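Local coordinates for aldehyde dehydrogenase (Bartonella henselae, PDB 3I44), which probably catalyses the NAD(P)+-dependent oxidation of aldehydes to carboxylic acids, at residues F142-E146 and I156-D160. The protein carries 1 engineered substitution. Numbering follows the deposited sequence. Where two conformers were deposited one is given.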
loop_
_atom_site.group_PDB
_atom_site.type_symbol
_atom_site.label_atom_id
_atom_site.label_comp_id
_atom_site.label_asym_id
_atom_site.label_seq_id
_atom_site.Cartn_x
_atom_site.Cartn_y
_atom_site.Cartn_z
ATOM N N PHE A 142 2.222 21.974 -3.588
ATOM C CA PHE A 142 2.171 20.746 -4.385
ATOM C C PHE A 142 1.920 21.101 -5.816
ATOM O O PHE A 142 1.193 22.030 -6.104
ATOM C CB PHE A 142 1.032 19.864 -3.871
ATOM C CG PHE A 142 0.752 18.663 -4.702
ATOM C CD1 PHE A 142 1.585 17.568 -4.660
ATOM C CD2 PHE A 142 -0.413 18.588 -5.460
ATOM C CE1 PHE A 142 1.302 16.437 -5.425
ATOM C CE2 PHE A 142 -0.694 17.475 -6.215
ATOM C CZ PHE A 142 0.170 16.391 -6.189
ATOM N N SER A 143 2.485 20.330 -6.727
ATOM C CA SER A 143 2.151 20.466 -8.145
ATOM C C SER A 143 1.745 19.104 -8.718
ATOM O O SER A 143 2.352 18.104 -8.373
ATOM C CB SER A 143 3.334 21.046 -8.911
ATOM O OG SER A 143 3.041 20.980 -10.287
ATOM N N PHE A 144 0.743 19.080 -9.600
ATOM C CA PHE A 144 0.262 17.816 -10.210
ATOM C C PHE A 144 1.196 17.250 -11.290
ATOM O O PHE A 144 1.009 16.130 -11.753
ATOM C CB PHE A 144 -1.160 17.973 -10.748
ATOM C CG PHE A 144 -2.196 17.995 -9.659
ATOM C CD1 PHE A 144 -2.474 19.171 -8.965
ATOM C CD2 PHE A 144 -2.865 16.834 -9.300
ATOM C CE1 PHE A 144 -3.421 19.186 -7.950
ATOM C CE2 PHE A 144 -3.820 16.845 -8.281
ATOM C CZ PHE A 144 -4.089 18.029 -7.601
ATOM N N GLN A 145 2.204 18.027 -11.680
ATOM C CA GLN A 145 3.276 17.546 -12.549
ATOM C C GLN A 145 4.592 17.987 -11.991
ATOM O O GLN A 145 4.728 19.116 -11.499
ATOM C CB GLN A 145 3.204 18.135 -13.962
ATOM C CG GLN A 145 1.859 18.122 -14.647
ATOM C CD GLN A 145 1.964 18.528 -16.157
ATOM O OE1 GLN A 145 3.052 18.775 -16.681
ATOM N NE2 GLN A 145 0.823 18.594 -16.833
ATOM N N GLU A 146 5.575 17.122 -12.115
ATOM C CA GLU A 146 6.922 17.483 -11.800
ATOM C C GLU A 146 7.893 16.594 -12.522
ATOM O O GLU A 146 7.504 15.630 -13.194
ATOM C CB GLU A 146 7.158 17.405 -10.304
ATOM C CG GLU A 146 6.970 16.061 -9.665
ATOM C CD GLU A 146 6.662 16.237 -8.173
ATOM O OE1 GLU A 146 6.351 17.411 -7.814
ATOM O OE2 GLU A 146 6.692 15.254 -7.382
ATOM N N ILE A 156 8.320 13.199 -17.395
ATOM C CA ILE A 156 7.545 13.925 -16.419
ATOM C C ILE A 156 6.750 12.936 -15.533
ATOM O O ILE A 156 6.358 11.836 -15.998
ATOM C CB ILE A 156 6.631 14.919 -17.154
ATOM C CG1 ILE A 156 6.388 16.164 -16.327
ATOM C CG2 ILE A 156 5.306 14.290 -17.592
ATOM C CD1 ILE A 156 5.592 17.247 -17.098
ATOM N N LEU A 157 6.553 13.329 -14.262
ATOM C CA LEU A 157 5.671 12.641 -13.325
ATOM C C LEU A 157 4.355 13.393 -13.233
ATOM O O LEU A 157 4.324 14.616 -13.072
ATOM C CB LEU A 157 6.344 12.505 -11.960
ATOM C CG LEU A 157 5.610 11.746 -10.835
ATOM C CD1 LEU A 157 5.655 10.237 -11.076
ATOM C CD2 LEU A 157 6.211 12.051 -9.454
ATOM N N HIS A 158 3.257 12.668 -13.372
ATOM C CA HIS A 158 1.899 13.240 -13.313
ATOM C C HIS A 158 1.182 12.564 -12.159
ATOM O O HIS A 158 1.370 11.362 -11.918
ATOM C CB HIS A 158 1.081 12.964 -14.586
ATOM C CG HIS A 158 1.044 14.092 -15.571
ATOM N ND1 HIS A 158 -0.013 14.285 -16.433
ATOM C CD2 HIS A 158 1.943 15.062 -15.855
ATOM C CE1 HIS A 158 0.232 15.333 -17.199
ATOM N NE2 HIS A 158 1.414 15.823 -16.869
ATOM N N TYR A 159 0.380 13.331 -11.417
ATOM C CA TYR A 159 -0.472 12.779 -10.368
ATOM C C TYR A 159 -1.903 12.854 -10.856
ATOM O O TYR A 159 -2.356 13.931 -11.315
ATOM C CB TYR A 159 -0.354 13.557 -9.050
ATOM C CG TYR A 159 0.990 13.436 -8.349
ATOM C CD1 TYR A 159 1.216 12.439 -7.433
ATOM C CD2 TYR A 159 2.032 14.304 -8.645
ATOM C CE1 TYR A 159 2.424 12.315 -6.813
ATOM C CE2 TYR A 159 3.251 14.197 -8.033
ATOM C CZ TYR A 159 3.447 13.202 -7.105
ATOM O OH TYR A 159 4.676 13.053 -6.463
ATOM N N ASP A 160 -2.627 11.739 -10.743
ATOM C CA ASP A 160 -4.049 11.660 -11.155
ATOM C C ASP A 160 -4.947 11.248 -9.968
ATOM O O ASP A 160 -4.582 10.350 -9.191
ATOM C CB ASP A 160 -4.236 10.559 -12.215
ATOM C CG ASP A 160 -3.734 10.944 -13.615
ATOM O OD1 ASP A 160 -3.947 12.089 -14.048
ATOM O OD2 ASP A 160 -3.203 10.025 -14.291
#
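The ring of Y159 is met by F142 over one face and by E146 at its edge. F142 turns an edge toward that face in a T-shaped stack, with centroids 5.1 Å apart and planes at 61°; CZ of F142 comes within 3.7 Å of Y159 CD2. F142 reaches this position because its CG stands anti to the backbone N (chi1 172°), while its CE2 lies over the centre of the F144 ring. The F144 ring in turn directs its edge at the carbonyl of Y159, CD2 lying 3.6 Å from Y159 O. L482 and K486 of helix 481-486 pack on F142, and K486 also on Y159. At the rim of the tyrosine, OE2 of E146 lies 3.1 Å from Y159 OH, a possible hydrogen bond whose proton has a second acceptor within reach; the carboxylate stands almost perpendicular to the ring.

The backbones beneath this cluster pair as an antiparallel beta hairpin, the arm that in the aldehyde dehydrogenase fold carries oligomerisation contacts. E146 and L157 form a hydrogen-bonded pair, E146 N to L157 O at 3.0 Å and L157 N to E146 O at 2.7 Å, and Y159 N adds a bond to F144 O. Strand 489-494 flanks the other edge of 156-160, and A448 and Y467 of the second subunit pack against H158 and L157, respectively.

The solvent side lies at S143, which is exposed and keeps its side chain 6.9 Å from 156-160; its OG instead bonds to Q145 O (2.8 Å) within its own segment. Q145 runs alongside the H158 imidazole, but their approach is too short to be reliable and H158 has an alternate conformer, so their arrangement is doubtful.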